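Local coordinates for putative cell invasion protein with MAC/Perforin domain (Bacteroides thetaiotaomicron VPI-5482, PDB 3KK7) that is of unconfirmed function but carries a membrane-attack complex/perforin (MACPF) domain and is a putative cell invasion protein of a human gut symbiont, at residues S67-F72 with N117-K122. Residues are numbered along the deposited sequence; the frame is centred on the assembly and turned at random.
Sequences SIIGDF and NKTFTK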
loop_
_atom_site.group_PDB
_atom_site.type_symbol
_atom_site.label_atom_id
_atom_site.label_comp_id
_atom_site.label_asym_id
_atom_site.label_seq_id
_atom_site.Cartn_x
_atom_site.Cartn_y
_atom_site.Cartn_z
ATOM N N SER A 67 -8.965 -11.018 6.421
ATOM C CA SER A 67 -9.991 -9.976 6.601
ATOM C C SER A 67 -10.345 -9.758 8.072
ATOM O O SER A 67 -11.228 -8.974 8.383
ATOM C CB SER A 67 -11.264 -10.233 5.778
ATOM O OG SER A 67 -12.177 -11.023 6.502
ATOM N N ILE A 68 -9.644 -10.446 8.979
ATOM C CA ILE A 68 -9.763 -10.180 10.397
ATOM C C ILE A 68 -8.713 -9.121 10.700
ATOM O O ILE A 68 -7.517 -9.333 10.521
ATOM C CB ILE A 68 -9.549 -11.405 11.249
ATOM C CG1 ILE A 68 -10.477 -12.545 10.808
ATOM C CG2 ILE A 68 -9.829 -11.060 12.702
ATOM C CD1 ILE A 68 -11.966 -12.292 11.019
ATOM N N ILE A 69 -9.202 -7.969 11.147
ATOM C CA ILE A 69 -8.376 -6.799 11.413
ATOM C C ILE A 69 -7.386 -7.086 12.541
ATOM O O ILE A 69 -7.785 -7.436 13.652
ATOM C CB ILE A 69 -9.243 -5.602 11.832
ATOM C CG1 ILE A 69 -10.258 -5.255 10.736
ATOM C CG2 ILE A 69 -8.356 -4.387 12.152
ATOM C CD1 ILE A 69 -11.458 -4.493 11.267
ATOM N N GLY A 70 -6.105 -6.932 12.239
ATOM C CA GLY A 70 -5.057 -7.119 13.234
ATOM C C GLY A 70 -4.582 -8.548 13.435
ATOM O O GLY A 70 -3.719 -8.798 14.273
ATOM N N ASP A 71 -5.141 -9.473 12.655
ATOM C CA ASP A 71 -4.777 -10.885 12.660
ATOM C C ASP A 71 -3.304 -11.037 12.231
ATOM O O ASP A 71 -2.930 -10.599 11.148
ATOM C CB ASP A 71 -5.734 -11.607 11.682
ATOM C CG ASP A 71 -5.469 -13.113 11.525
ATOM O OD1 ASP A 71 -4.435 -13.649 11.994
ATOM O OD2 ASP A 71 -6.337 -13.756 10.889
ATOM N N PHE A 72 -2.504 -11.698 13.069
ATOM C CA PHE A 72 -1.091 -11.911 12.809
ATOM C C PHE A 72 -0.818 -12.595 11.476
ATOM O O PHE A 72 0.208 -12.341 10.867
ATOM C CB PHE A 72 -0.424 -12.699 13.947
ATOM C CG PHE A 72 -0.751 -14.156 13.957
ATOM C CD1 PHE A 72 0.030 -15.057 13.239
ATOM C CD2 PHE A 72 -1.830 -14.635 14.675
ATOM C CE1 PHE A 72 -0.252 -16.418 13.246
ATOM C CE2 PHE A 72 -2.134 -16.007 14.677
ATOM C CZ PHE A 72 -1.341 -16.898 13.959
ATOM N N ASN A 117 -19.033 1.213 11.866
ATOM C CA ASN A 117 -18.292 1.695 13.041
ATOM C C ASN A 117 -16.840 2.038 12.741
ATOM O O ASN A 117 -16.033 2.205 13.641
ATOM C CB ASN A 117 -18.359 0.651 14.160
ATOM C CG ASN A 117 -19.788 0.378 14.618
ATOM O OD1 ASN A 117 -20.677 1.195 14.423
ATOM N ND2 ASN A 117 -20.002 -0.779 15.238
ATOM N N LYS A 118 -16.517 2.124 11.459
ATOM C CA LYS A 118 -15.190 2.477 11.005
ATOM C C LYS A 118 -14.083 1.622 11.644
ATOM O O LYS A 118 -12.974 2.095 11.886
ATOM C CB LYS A 118 -14.962 3.970 11.272
ATOM C CG LYS A 118 -15.843 4.872 10.443
ATOM C CD LYS A 118 -15.318 6.309 10.511
ATOM C CE LYS A 118 -15.967 7.230 9.459
ATOM N NZ LYS A 118 -15.803 8.660 9.888
ATOM N N THR A 119 -14.381 0.344 11.857
ATOM C CA THR A 119 -13.474 -0.555 12.571
ATOM C C THR A 119 -12.085 -0.643 11.910
ATOM O O THR A 119 -11.048 -0.507 12.599
ATOM C CB THR A 119 -14.110 -1.971 12.741
ATOM O OG1 THR A 119 -15.434 -1.833 13.300
ATOM C CG2 THR A 119 -13.245 -2.867 13.643
ATOM N N PHE A 120 -12.076 -0.876 10.594
ATOM C CA PHE A 120 -10.819 -0.903 9.814
ATOM C C PHE A 120 -10.301 0.504 9.516
ATOM O O PHE A 120 -9.113 0.772 9.694
ATOM C CB PHE A 120 -10.982 -1.675 8.502
ATOM C CG PHE A 120 -9.762 -1.648 7.649
ATOM C CD1 PHE A 120 -8.573 -2.130 8.125
ATOM C CD2 PHE A 120 -9.789 -1.097 6.384
ATOM C CE1 PHE A 120 -7.424 -2.083 7.347
ATOM C CE2 PHE A 120 -8.638 -1.039 5.614
ATOM C CZ PHE A 120 -7.462 -1.540 6.101
ATOM N N THR A 121 -11.207 1.396 9.105
ATOM C CA THR A 121 -10.871 2.763 8.740
ATOM C C THR A 121 -9.988 3.458 9.753
ATOM O O THR A 121 -8.995 4.110 9.399
ATOM C CB THR A 121 -12.145 3.581 8.568
ATOM O OG1 THR A 121 -12.894 3.019 7.481
ATOM C CG2 THR A 121 -11.847 5.080 8.322
ATOM N N LYS A 122 -10.341 3.321 11.022
ATOM C CA LYS A 122 -9.622 4.041 12.065
ATOM C C LYS A 122 -8.264 3.449 12.393
ATOM O O LYS A 122 -7.493 4.108 13.084
ATOM C CB LYS A 122 -10.466 4.165 13.321
ATOM C CG LYS A 122 -10.636 2.899 14.112
ATOM C CD LYS A 122 -11.711 3.144 15.191
ATOM C CE LYS A 122 -11.907 1.950 16.095
ATOM N NZ LYS A 122 -12.756 2.315 17.274
#
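I69 reaches across to the 117-122 loop with the end of its side chain and overlaps T119 and the start of F120. The outermost methyl does the touching: I69 CD1 lies 3.4 Å from T119 CG2. The same methyl packs beside the next peptide, with I69 CD1 3.7 Å from F120 N, and against the root of the phenylalanine, with I69 CD1 4.0 Å from F120 CB. Between the side chains the contact is apolar, and it is small, with 132 Å² buried in all.

I69 and T119 meet methyl to methyl. On T119, CG2 points away from the backbone N (chi1 -51° for OG1), which puts the methyl rather than the hydroxyl against I69. On I69, CG1 sits beside the backbone N and CD1 swings out roughly anti to CA (chi2 157°), which carries this methyl to T119 and the F120 backbone. I69 CG1 stands obliquely to the F120 ring, and that ring stacks with F135. F120 N, next to this methyl, donates its hydrogen bond to E115 OE2.

I69 is the second residue of a type II beta turn from I68 to D71, closed by a bond from D71 N to I68 O (3.2 Å). G70 follows it with a positive phi of 85°, as is usual at the third position of this turn. G70 N bonds to Y60 OH and I69 O to R221 NH1, which probably helps hold the corner that carries I69.

The contact is buried within the MACPF region and joins the loop between strands 58-60 and 75-76 to the loop between strand 93-108 and helix 133-146. I69 also touches F135 of that helix and D337 and L338 of strand 334-338, while I68 packs on strand 220-230.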